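Local coordinates for protein TarM (Staphylococcus aureus subsp. aureus 21178, PDB 4X7R) that is a glycosyltransferase of the GT-B fold, with two Rossmann-like domains and an added antiparallel beta-sheet domain, at residues M1-M7 / D220-D226; N24-F29 / N304-I308. The protein carries 1 engineered substitution. Numbering follows the deposited sequence.

Contact 1 (M1-M7 with D220-D226) is a strand pair inside the seven-stranded parallel sheet; contact 2 (N24-F29 with N304-I308) joins the helix that follows the first strand, helix 17-31, to the loop after the sheet's last strand, 299-301. Their centres are 15 Å apart, and they touch: R25 NH2 forms a salt bridge of 2.7 Å with D226 OD1, and I4 CD1 packs against F29 CD2 at 3.6 Å. The side chain of D226 lies about 7 Å from the bound 3YW, whereas N304 meets it directly, N304 ND2 being 2.9 Å from 3YW O6. H249 hydrogen-bonds both D226 and 3YW and touches R25, linking both contacts to the pocket.

Contact 1: residues M1-M7 / D220-D226; sequences MKKIFMM and DSIMICD
Two extended strands, 3-7 and 221-225 (phi -83 to -141°, psi 115 to 138°), run parallel, their axes 4.6 Å apart at closest approach and crossing at -18°. The register pairs K3 with S221, I4 with I222, F5 with M223, M6 with I224 and M7 with C225, at CA-CA distances of 4.7 to 5.2 Å. Six backbone hydrogen bonds zigzag across: K3 N to D220 O (3.0 Å), I222 N to K3 O, F5 N to I222 O, I224 N to F5 O and M7 N to I224 O (each 2.8 Å), and D226 N to M7 O (2.9 Å). Strand 3-7 thus contributes its odd residues; I4 and M6 turn their backbone to strand 36-40 and its approach, bonding P35, D37 and V39.

I4, M6, I222 and I224, all m at chi1, share one face, with I4 CG2 3.7 Å from I224 CD1; helices 17-31 and 480-492 cover it. K3, F5, M7, S221, M223 and C225 occupy the other. Polar ends find partners elsewhere: K2 NZ at N492, K3 NZ at Y67, S221 OG at K216 O, and D226 OD1 at R25 and H249. This is the central strand pairing of a Rossmann-like GT-B domain: the first face is wholly apolar, the second starts with K3 and S221, and the buried carboxylate of D226 has its charge met by R25.

Contact 2: residues N24-F29 / N304-I308; sequences NRSKEF and NFVKI. With 3YW ((2S)-2,3-dihydroxypropyl 2-acetamido-2-deoxy-alpha-D-glucopyranoside), chain F.
N24-F29 is helical, phi/psi near -65/-42, with E28 N to N24 O and F29 N to R25 O both 3.0 Å; N304-I308 is an irregular but extended segment (phi -65 to -118°, psi 100 to 150°). Their nearest CA atoms, R25 and F305, are 6.2 Å apart. F305 (chi1 -83°) points its CB toward the helix. E28 CB lies 3.7 Å from the F305 ring centroid, 5° off the normal, a CH-pi contact. The F305 edge meets the F29 face in a T-shaped pair, centroids 5.9 Å apart and planes at 89°. In this GT-B fold the loop leads from the last strand of one Rossmann-like sheet toward the other. Polar links are largely water-mediated: one water joins N24 ND2 (2.8 Å), E28 OE2 (2.6 Å) and, weakly, V306 O (2.7 Å); another connects R25 NH2 (3.1 Å) with N304 OD1 (2.6 Å). R25 NH2 also forms a salt bridge with D226 OD1. K27 NZ forms one with E28 OE2 (2.8 Å); K307 NZ, a like charge and poorly ordered, lies 3.3 Å from K27 NZ without hydrogen-bonding it. At the pocket, N304 ND2 donates weakly to 3YW O6 (2.9 Å).

Contact 1: residues M1-M7 / D220-D226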
ATOM      1  N   MET A   1     -20.912 -18.197  -8.895  1.00 73.80           N
ATOM      2  CA  MET A   1     -21.840 -17.890  -7.808  1.00 73.09           C
ATOM      3  C   MET A   1     -21.205 -16.845  -6.854  1.00 64.24           C
ATOM      4  O   MET A   1     -21.466 -15.653  -7.028  1.00 60.17           O
ATOM      5  CB  MET A   1     -22.234 -19.181  -7.078  1.00 78.31           C
ATOM      6  CG  MET A   1     -23.597 -19.122  -6.441  1.00 85.54           C
ATOM      7  SD  MET A   1     -24.009 -20.579  -5.444  1.00 93.60           S
ATOM      8  CE  MET A   1     -22.902 -20.329  -3.982  1.00 88.10           C
ATOM      9  N   LYS A   2     -20.350 -17.275  -5.889  1.00 53.87           N
ATOM     10  CA  LYS A   2     -19.659 -16.344  -4.988  1.00 49.70           C
ATOM     11  C   LYS A   2     -18.711 -15.446  -5.759  1.00 51.31           C
ATOM     12  O   LYS A   2     -18.031 -15.904  -6.678  1.00 49.44           O
ATOM     13  CB  LYS A   2     -18.864 -17.072  -3.905  1.00 49.56           C
ATOM     14  CG  LYS A   2     -19.726 -17.670  -2.804  1.00 41.98           C
ATOM     15  CD  LYS A   2     -18.834 -18.339  -1.793  1.00 44.37           C
ATOM     16  CE  LYS A   2     -19.623 -19.028  -0.714  1.00 57.21           C
ATOM     17  NZ  LYS A   2     -20.224 -20.299  -1.178  1.00 67.28           N
ATOM     18  N   LYS A   3     -18.694 -14.156  -5.397  1.00 46.54           N
ATOM     19  CA  LYS A   3     -17.781 -13.156  -5.935  1.00 45.75           C
ATOM     20  C   LYS A   3     -17.351 -12.255  -4.796  1.00 46.27           C
ATOM     21  O   LYS A   3     -18.169 -11.855  -3.965  1.00 44.30           O
ATOM     22  CB  LYS A   3     -18.369 -12.347  -7.114  1.00 49.12           C
ATOM     23  CG  LYS A   3     -17.290 -11.467  -7.765  1.00 65.28           C
ATOM     24  CD  LYS A   3     -17.681 -10.833  -9.093  1.00 77.58           C
ATOM     25  CE  LYS A   3     -16.568  -9.905  -9.539  1.00 81.79           C
ATOM     26  NZ  LYS A   3     -16.909  -9.135 -10.764  1.00 82.96           N
ATOM     27  N   ILE A   4     -16.052 -11.958  -4.762  1.00 40.82           N
ATOM     28  CA  ILE A   4     -15.405 -11.178  -3.717  1.00 38.09           C
ATOM     29  C   ILE A   4     -14.851  -9.842  -4.235  1.00 39.78           C
ATOM     30  O   ILE A   4     -14.251  -9.783  -5.315  1.00 38.31           O
ATOM     31  CB  ILE A   4     -14.349 -12.077  -3.015  1.00 39.50           C
ATOM     32  CG1 ILE A   4     -15.024 -13.316  -2.367  1.00 39.09           C
ATOM     33  CG2 ILE A   4     -13.544 -11.303  -1.987  1.00 38.41           C
ATOM     34  CD1 ILE A   4     -14.038 -14.375  -1.849  1.00 41.31           C
ATOM     35  N   PHE A   5     -15.048  -8.781  -3.430  1.00 36.50           N
ATOM     36  CA  PHE A   5     -14.585  -7.414  -3.691  1.00 35.56           C
ATOM     37  C   PHE A   5     -13.803  -6.980  -2.481  1.00 37.06           C
ATOM     38  O   PHE A   5     -14.328  -6.932  -1.372  1.00 36.87           O
ATOM     39  CB  PHE A   5     -15.768  -6.460  -3.970  1.00 37.04           C
ATOM     40  CG  PHE A   5     -16.635  -6.906  -5.127  1.00 37.64           C
ATOM     41  CD1 PHE A   5     -17.657  -7.831  -4.934  1.00 39.89           C
ATOM     42  CD2 PHE A   5     -16.451  -6.373  -6.402  1.00 38.46           C
ATOM     43  CE1 PHE A   5     -18.462  -8.244  -6.008  1.00 41.58           C
ATOM     44  CE2 PHE A   5     -17.247  -6.790  -7.477  1.00 41.67           C
ATOM     45  CZ  PHE A   5     -18.249  -7.720  -7.270  1.00 40.83           C
ATOM     46  N   MET A   6     -12.521  -6.739  -2.689  1.00 33.35           N
ATOM     47  CA  MET A   6     -11.552  -6.441  -1.648  1.00 31.55           C
ATOM     48  C   MET A   6     -11.112  -5.018  -1.758  1.00 37.84           C
ATOM     49  O   MET A   6     -10.512  -4.632  -2.745  1.00 38.78           O
ATOM     50  CB  MET A   6     -10.380  -7.436  -1.708  1.00 32.87           C
ATOM     51  CG  MET A   6     -10.846  -8.862  -1.752  1.00 36.14           C
ATOM     52  SD  MET A   6      -9.578 -10.157  -1.739  1.00 39.06           S
ATOM     53  CE  MET A   6      -8.383  -9.547  -2.897  1.00 34.85           C
ATOM     54  N   MET A   7     -11.438  -4.238  -0.746  1.00 36.66           N
ATOM     55  CA  MET A   7     -11.285  -2.800  -0.721  1.00 38.24           C
ATOM     56  C   MET A   7     -10.084  -2.254  -0.037  1.00 37.60           C
ATOM     57  O   MET A   7      -9.727  -2.655   1.081  1.00 36.48           O
ATOM     58  CB  MET A   7     -12.555  -2.169  -0.171  1.00 42.54           C
ATOM     59  CG  MET A   7     -13.758  -2.446  -1.046  1.00 50.80           C
ATOM     60  SD  MET A   7     -15.253  -2.404  -0.042  1.00 59.64           S
ATOM     61  CE  MET A   7     -15.008  -0.898   0.791  1.00 55.84           C
ATOM     62  N   ASP A 220     -24.252 -14.060  -2.219  1.00 50.86           N
ATOM     63  CA  ASP A 220     -23.090 -14.540  -2.967  1.00 49.61           C
ATOM     64  C   ASP A 220     -22.047 -13.430  -3.130  1.00 48.47           C
ATOM     65  O   ASP A 220     -20.891 -13.729  -3.412  1.00 48.33           O
ATOM     66  CB  ASP A 220     -23.528 -15.094  -4.344  1.00 52.87           C
ATOM     67  CG  ASP A 220     -24.292 -16.419  -4.281  1.00 63.67           C
ATOM     68  OD1 ASP A 220     -24.038 -17.207  -3.352  1.00 60.16           O
ATOM     69  OD2 ASP A 220     -25.150 -16.662  -5.173  1.00 74.43           O
ATOM     70  N   SER A 221     -22.463 -12.156  -2.964  1.00 42.69           N
ATOM     71  CA  SER A 221     -21.579 -10.980  -3.045  1.00 41.24           C
ATOM     72  C   SER A 221     -20.892 -10.821  -1.692  1.00 45.38           C
ATOM     73  O   SER A 221     -21.562 -10.756  -0.651  1.00 45.88           O
ATOM     74  CB  SER A 221     -22.370  -9.726  -3.384  1.00 42.05           C
ATOM     75  OG  SER A 221     -22.797  -9.686  -4.735  1.00 48.79           O
ATOM     76  N   ILE A 222     -19.558 -10.819  -1.703  1.00 41.21           N
ATOM     77  CA  ILE A 222     -18.763 -10.705  -0.471  1.00 39.84           C
ATOM     78  C   ILE A 222     -17.835  -9.502  -0.565  1.00 40.41           C
ATOM     79  O   ILE A 222     -17.048  -9.395  -1.513  1.00 39.05           O
ATOM     80  CB  ILE A 222     -17.984 -12.019  -0.170  1.00 42.32           C
ATOM     81  CG1 ILE A 222     -18.955 -13.218   0.013  1.00 42.54           C
ATOM     82  CG2 ILE A 222     -17.033 -11.842   1.054  1.00 41.76           C
ATOM     83  CD1 ILE A 222     -18.425 -14.538  -0.465  1.00 40.72           C
ATOM     84  N   MET A 223     -17.939  -8.600   0.420  1.00 35.62           N
ATOM     85  CA  MET A 223     -17.075  -7.430   0.523  1.00 33.73           C
ATOM     86  C   MET A 223     -16.073  -7.688   1.629  1.00 36.99           C
ATOM     87  O   MET A 223     -16.440  -8.104   2.738  1.00 34.02           O
ATOM     88  CB  MET A 223     -17.882  -6.167   0.843  1.00 35.92           C
ATOM     89  CG  MET A 223     -18.693  -5.673  -0.350  1.00 39.77           C
ATOM     90  SD  MET A 223     -19.749  -4.250   0.049  1.00 43.27           S
ATOM     91  CE  MET A 223     -21.165  -5.089   0.677  1.00 40.47           C
ATOM     92  N   ILE A 224     -14.799  -7.452   1.325  1.00 33.31           N
ATOM     93  CA  ILE A 224     -13.734  -7.586   2.316  1.00 30.33           C
ATOM     94  C   ILE A 224     -13.038  -6.254   2.347  1.00 35.05           C
ATOM     95  O   ILE A 224     -12.489  -5.829   1.333  1.00 34.29           O
ATOM     96  CB  ILE A 224     -12.729  -8.752   2.051  1.00 31.64           C
ATOM     97  CG1 ILE A 224     -13.431 -10.119   2.070  1.00 32.68           C
ATOM     98  CG2 ILE A 224     -11.562  -8.707   3.087  1.00 29.68           C
ATOM     99  CD1 ILE A 224     -12.562 -11.280   1.573  1.00 35.90           C
ATOM    100  N   CYS A 225     -13.047  -5.599   3.483  1.00 34.73           N
ATOM    101  CA  CYS A 225     -12.372  -4.331   3.560  1.00 36.30           C
ATOM    102  C   CYS A 225     -11.020  -4.527   4.212  1.00 37.17           C
ATOM    103  O   CYS A 225     -10.946  -4.943   5.369  1.00 34.44           O
ATOM    104  CB  CYS A 225     -13.209  -3.283   4.283  1.00 38.40           C
ATOM    105  SG  CYS A 225     -12.362  -1.692   4.450  1.00 43.25           S
ATOM    106  N   ASP A 226      -9.958  -4.248   3.445  1.00 32.86           N
ATOM    107  CA  ASP A 226      -8.557  -4.365   3.851  1.00 31.59           C
ATOM    108  C   ASP A 226      -7.977  -3.047   4.330  1.00 38.35           C
ATOM    109  O   ASP A 226      -7.268  -3.010   5.340  1.00 38.11           O
ATOM    110  CB  ASP A 226      -7.731  -4.951   2.700  1.00 33.42           C
ATOM    111  CG  ASP A 226      -7.920  -6.442   2.537  1.00 39.11           C
ATOM    112  OD1 ASP A 226      -7.464  -7.193   3.429  1.00 36.84           O
ATOM    113  OD2 ASP A 226      -8.549  -6.861   1.526  1.00 36.60           O
TER

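Contact 2: residues N24-F29 / N304-I308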
ATOM      1  N   ASN A  24      -2.096 -12.000  -3.262  1.00 36.48           N
ATOM      2  CA  ASN A  24      -1.957 -13.429  -3.052  1.00 36.20           C
ATOM      3  C   ASN A  24      -3.307 -14.037  -2.681  1.00 39.13           C
ATOM      4  O   ASN A  24      -3.615 -15.126  -3.158  1.00 39.07           O
ATOM      5  CB  ASN A  24      -0.883 -13.760  -1.997  1.00 40.48           C
ATOM      6  CG  ASN A  24      -0.514 -15.222  -2.029  1.00 57.68           C
ATOM      7  OD1 ASN A  24      -0.307 -15.789  -3.096  1.00 57.45           O
ATOM      8  ND2 ASN A  24      -0.427 -15.867  -0.874  1.00 51.14           N
ATOM      9  N   ARG A  25      -4.125 -13.319  -1.883  1.00 35.11           N
ATOM     10  CA  ARG A  25      -5.477 -13.769  -1.520  1.00 34.20           C
ATOM     11  C   ARG A  25      -6.338 -13.883  -2.768  1.00 38.35           C
ATOM     12  O   ARG A  25      -7.129 -14.808  -2.881  1.00 38.40           O
ATOM     13  CB  ARG A  25      -6.139 -12.795  -0.526  1.00 30.62           C
ATOM     14  CG  ARG A  25      -7.321 -13.446   0.218  1.00 34.29           C
ATOM     15  CD  ARG A  25      -8.185 -12.487   1.001  1.00 34.80           C
ATOM     16  NE  ARG A  25      -7.402 -11.694   1.952  1.00 37.76           N
ATOM     17  CZ  ARG A  25      -7.575 -10.394   2.148  1.00 45.92           C
ATOM     18  NH1 ARG A  25      -8.487  -9.729   1.455  1.00 29.67           N
ATOM     19  NH2 ARG A  25      -6.820  -9.743   3.022  1.00 32.12           N
ATOM     20  N   SER A  26      -6.202 -12.918  -3.704  1.00 36.03           N
ATOM     21  CA  SER A  26      -6.977 -12.941  -4.950  1.00 35.71           C
ATOM     22  C   SER A  26      -6.609 -14.175  -5.746  1.00 39.76           C
ATOM     23  O   SER A  26      -7.498 -14.900  -6.217  1.00 39.99           O
ATOM     24  CB  SER A  26      -6.716 -11.683  -5.770  1.00 35.67           C
ATOM     25  OG  SER A  26      -7.440 -11.814  -6.973  1.00 39.20           O
ATOM     26  N   LYS A  27      -5.302 -14.453  -5.869  1.00 38.07           N
ATOM     27  CA  LYS A  27      -4.820 -15.649  -6.585  1.00 38.39           C
ATOM     28  C   LYS A  27      -5.422 -16.932  -5.973  1.00 44.58           C
ATOM     29  O   LYS A  27      -5.901 -17.787  -6.705  1.00 46.19           O
ATOM     30  CB  LYS A  27      -3.281 -15.722  -6.571  1.00 39.34           C
ATOM     31  CG  LYS A  27      -2.759 -16.972  -7.289  1.00 47.04           C
ATOM     32  CD  LYS A  27      -1.402 -17.400  -6.843  1.00 63.56           C
ATOM     33  CE  LYS A  27      -1.452 -18.658  -6.016  1.00 86.77           C
ATOM     34  NZ  LYS A  27      -0.528 -18.569  -4.844  1.00 96.63           N
ATOM     35  N   GLU A  28      -5.444 -17.027  -4.634  1.00 41.97           N
ATOM     36  CA  GLU A  28      -5.988 -18.211  -3.941  1.00 41.38           C
ATOM     37  C   GLU A  28      -7.493 -18.383  -4.134  1.00 43.21           C
ATOM     38  O   GLU A  28      -7.926 -19.497  -4.388  1.00 41.43           O
ATOM     39  CB  GLU A  28      -5.571 -18.240  -2.463  1.00 40.36           C
ATOM     40  CG  GLU A  28      -4.074 -18.457  -2.269  1.00 47.02           C
ATOM     41  CD  GLU A  28      -3.458 -19.723  -2.853  1.00 60.42           C
ATOM     42  OE1 GLU A  28      -4.207 -20.666  -3.200  1.00 53.83           O
ATOM     43  OE2 GLU A  28      -2.211 -19.771  -2.951  1.00 43.03           O
ATOM     44  N   PHE A  29      -8.287 -17.273  -4.053  1.00 38.36           N
ATOM     45  CA  PHE A  29      -9.731 -17.374  -4.282  1.00 38.86           C
ATOM     46  C   PHE A  29     -10.065 -17.769  -5.742  1.00 43.60           C
ATOM     47  O   PHE A  29     -10.933 -18.618  -5.964  1.00 43.75           O
ATOM     48  CB  PHE A  29     -10.479 -16.111  -3.810  1.00 40.15           C
ATOM     49  CG  PHE A  29     -10.551 -15.916  -2.303  1.00 40.80           C
ATOM     50  CD1 PHE A  29     -10.823 -16.992  -1.454  1.00 43.26           C
ATOM     51  CD2 PHE A  29     -10.466 -14.639  -1.745  1.00 40.00           C
ATOM     52  CE1 PHE A  29     -10.931 -16.802  -0.069  1.00 42.81           C
ATOM     53  CE2 PHE A  29     -10.647 -14.445  -0.375  1.00 41.67           C
ATOM     54  CZ  PHE A  29     -10.828 -15.530   0.461  1.00 40.91           C
ATOM     55  N   ASN A 304      -2.684 -14.742   6.928  1.00 31.84           N
ATOM     56  CA  ASN A 304      -2.523 -14.388   5.518  1.00 32.17           C
ATOM     57  C   ASN A 304      -2.200 -15.696   4.809  1.00 35.39           C
ATOM     58  O   ASN A 304      -1.549 -16.579   5.407  1.00 33.74           O
ATOM     59  CB  ASN A 304      -1.290 -13.506   5.311  1.00 33.83           C
ATOM     60  CG  ASN A 304      -1.507 -12.061   5.612  1.00 47.04           C
ATOM     61  OD1 ASN A 304      -2.470 -11.465   5.140  1.00 32.30           O
ATOM     62  ND2 ASN A 304      -0.634 -11.491   6.441  1.00 35.99           N
ATOM     63  N   PHE A 305      -2.598 -15.807   3.522  1.00 33.86           N
ATOM     64  CA  PHE A 305      -2.220 -16.959   2.723  1.00 34.26           C
ATOM     65  C   PHE A 305      -0.708 -16.863   2.523  1.00 43.86           C
ATOM     66  O   PHE A 305      -0.157 -15.759   2.473  1.00 43.47           O
ATOM     67  CB  PHE A 305      -2.906 -16.924   1.357  1.00 35.18           C
ATOM     68  CG  PHE A 305      -4.317 -17.462   1.307  1.00 35.12           C
ATOM     69  CD1 PHE A 305      -4.560 -18.837   1.342  1.00 37.45           C
ATOM     70  CD2 PHE A 305      -5.403 -16.595   1.198  1.00 33.19           C
ATOM     71  CE1 PHE A 305      -5.868 -19.337   1.227  1.00 37.39           C
ATOM     72  CE2 PHE A 305      -6.708 -17.095   1.092  1.00 35.49           C
ATOM     73  CZ  PHE A 305      -6.927 -18.465   1.090  1.00 33.68           C
ATOM     74  N   VAL A 306      -0.046 -18.002   2.404  1.00 46.71           N
ATOM     75  CA  VAL A 306       1.397 -18.056   2.217  1.00 50.54           C
ATOM     76  C   VAL A 306       1.743 -18.723   0.879  1.00 57.71           C
ATOM     77  O   VAL A 306       1.138 -19.736   0.505  1.00 57.74           O
ATOM     78  CB  VAL A 306       2.126 -18.677   3.458  1.00 56.84           C
ATOM     79  CG1 VAL A 306       1.970 -20.186   3.529  1.00 57.59           C
ATOM     80  CG2 VAL A 306       3.583 -18.330   3.450  1.00 57.97           C
ATOM     81  N   LYS A 307       2.664 -18.109   0.132  1.00 56.09           N
ATOM     82  CA  LYS A 307       3.081 -18.634  -1.163  1.00 56.42           C
ATOM     83  C   LYS A 307       4.353 -19.423  -0.971  1.00 58.95           C
ATOM     84  O   LYS A 307       5.411 -18.842  -0.736  1.00 58.04           O
ATOM     85  CB  LYS A 307       3.264 -17.501  -2.191  1.00 59.20           C
ATOM     86  CG  LYS A 307       3.455 -17.999  -3.628  1.00 77.57           C
ATOM     87  CD  LYS A 307       3.898 -16.874  -4.579  1.00 95.06           C
ATOM     88  CE  LYS A 307       2.805 -16.036  -5.227  1.00113.96           C
ATOM     89  NZ  LYS A 307       1.975 -16.830  -6.177  1.00124.91           N
ATOM     90  N   ILE A 308       4.233 -20.745  -1.010  1.00 57.69           N
ATOM     91  CA  ILE A 308       5.372 -21.636  -0.865  1.00 60.41           C
ATOM     92  C   ILE A 308       5.866 -22.026  -2.247  1.00 72.11           C
ATOM     93  O   ILE A 308       5.272 -22.864  -2.932  1.00 74.36           O
ATOM     94  CB  ILE A 308       5.139 -22.838   0.092  1.00 63.52           C
ATOM     95  CG1 ILE A 308       4.834 -22.341   1.526  1.00 63.67           C
ATOM     96  CG2 ILE A 308       6.377 -23.772   0.114  1.00 65.43           C
ATOM     97  CD1 ILE A 308       3.823 -23.138   2.267  1.00 76.73           C
TER
HETATM   98  O3A 3YW F 503      -1.326   0.067   7.503  0.75 57.69           O
HETATM   99  C4A 3YW F 503      -0.172  -3.197   6.067  0.75 53.29           C
HETATM  100  C5A 3YW F 503      -0.103  -1.875   6.791  0.75 54.48           C
HETATM  101  O5  3YW F 503      -0.302  -6.212   6.661  0.75 49.54           O
HETATM  102  C6A 3YW F 503      -1.453  -1.208   6.892  0.75 55.48           C
HETATM  103  C5  3YW F 503       0.541  -7.342   6.399  0.75 42.66           C
HETATM  104  C6  3YW F 503      -0.273  -8.298   5.560  0.75 38.95           C
HETATM  105  C4  3YW F 503       1.019  -7.911   7.733  0.75 41.85           C
HETATM  106  O6  3YW F 503      -1.463  -8.705   6.219  0.75 36.01           O
HETATM  107  C3  3YW F 503       1.923  -6.878   8.397  0.75 44.50           C
HETATM  108  O4  3YW F 503       1.763  -9.106   7.517  0.75 37.23           O
HETATM  109  O3  3YW F 503       2.392  -7.328   9.668  0.75 39.03           O
HETATM  110  O7  3YW F 503       1.550  -4.095  10.895  0.75 55.73           O
HETATM  111  C7  3YW F 503       2.336  -3.885   9.976  0.75 54.03           C
HETATM  112  C8  3YW F 503       3.498  -2.951  10.123  0.75 53.39           C
HETATM  113  N2  3YW F 503       2.213  -4.482   8.789  0.75 51.74           N
HETATM  114  C2  3YW F 503       1.232  -5.520   8.517  0.75 48.39           C
HETATM  115  C1  3YW F 503       0.327  -5.126   7.336  0.75 51.40           C
HETATM  116  O1  3YW F 503       0.823  -4.134   6.483  0.75 51.03           O
HETATM  117  O2  3YW F 503       0.809  -1.018   6.103  0.75 55.13           O
HETATM  118  O   HOH W   1      -0.614 -18.615  -1.190  1.00 43.63           O
HETATM  119  O   HOH W   2      -0.263 -13.463   1.490  1.00 51.92           O
HETATM  120  O   HOH W   3      -5.064 -11.302   4.982  1.00 34.09           O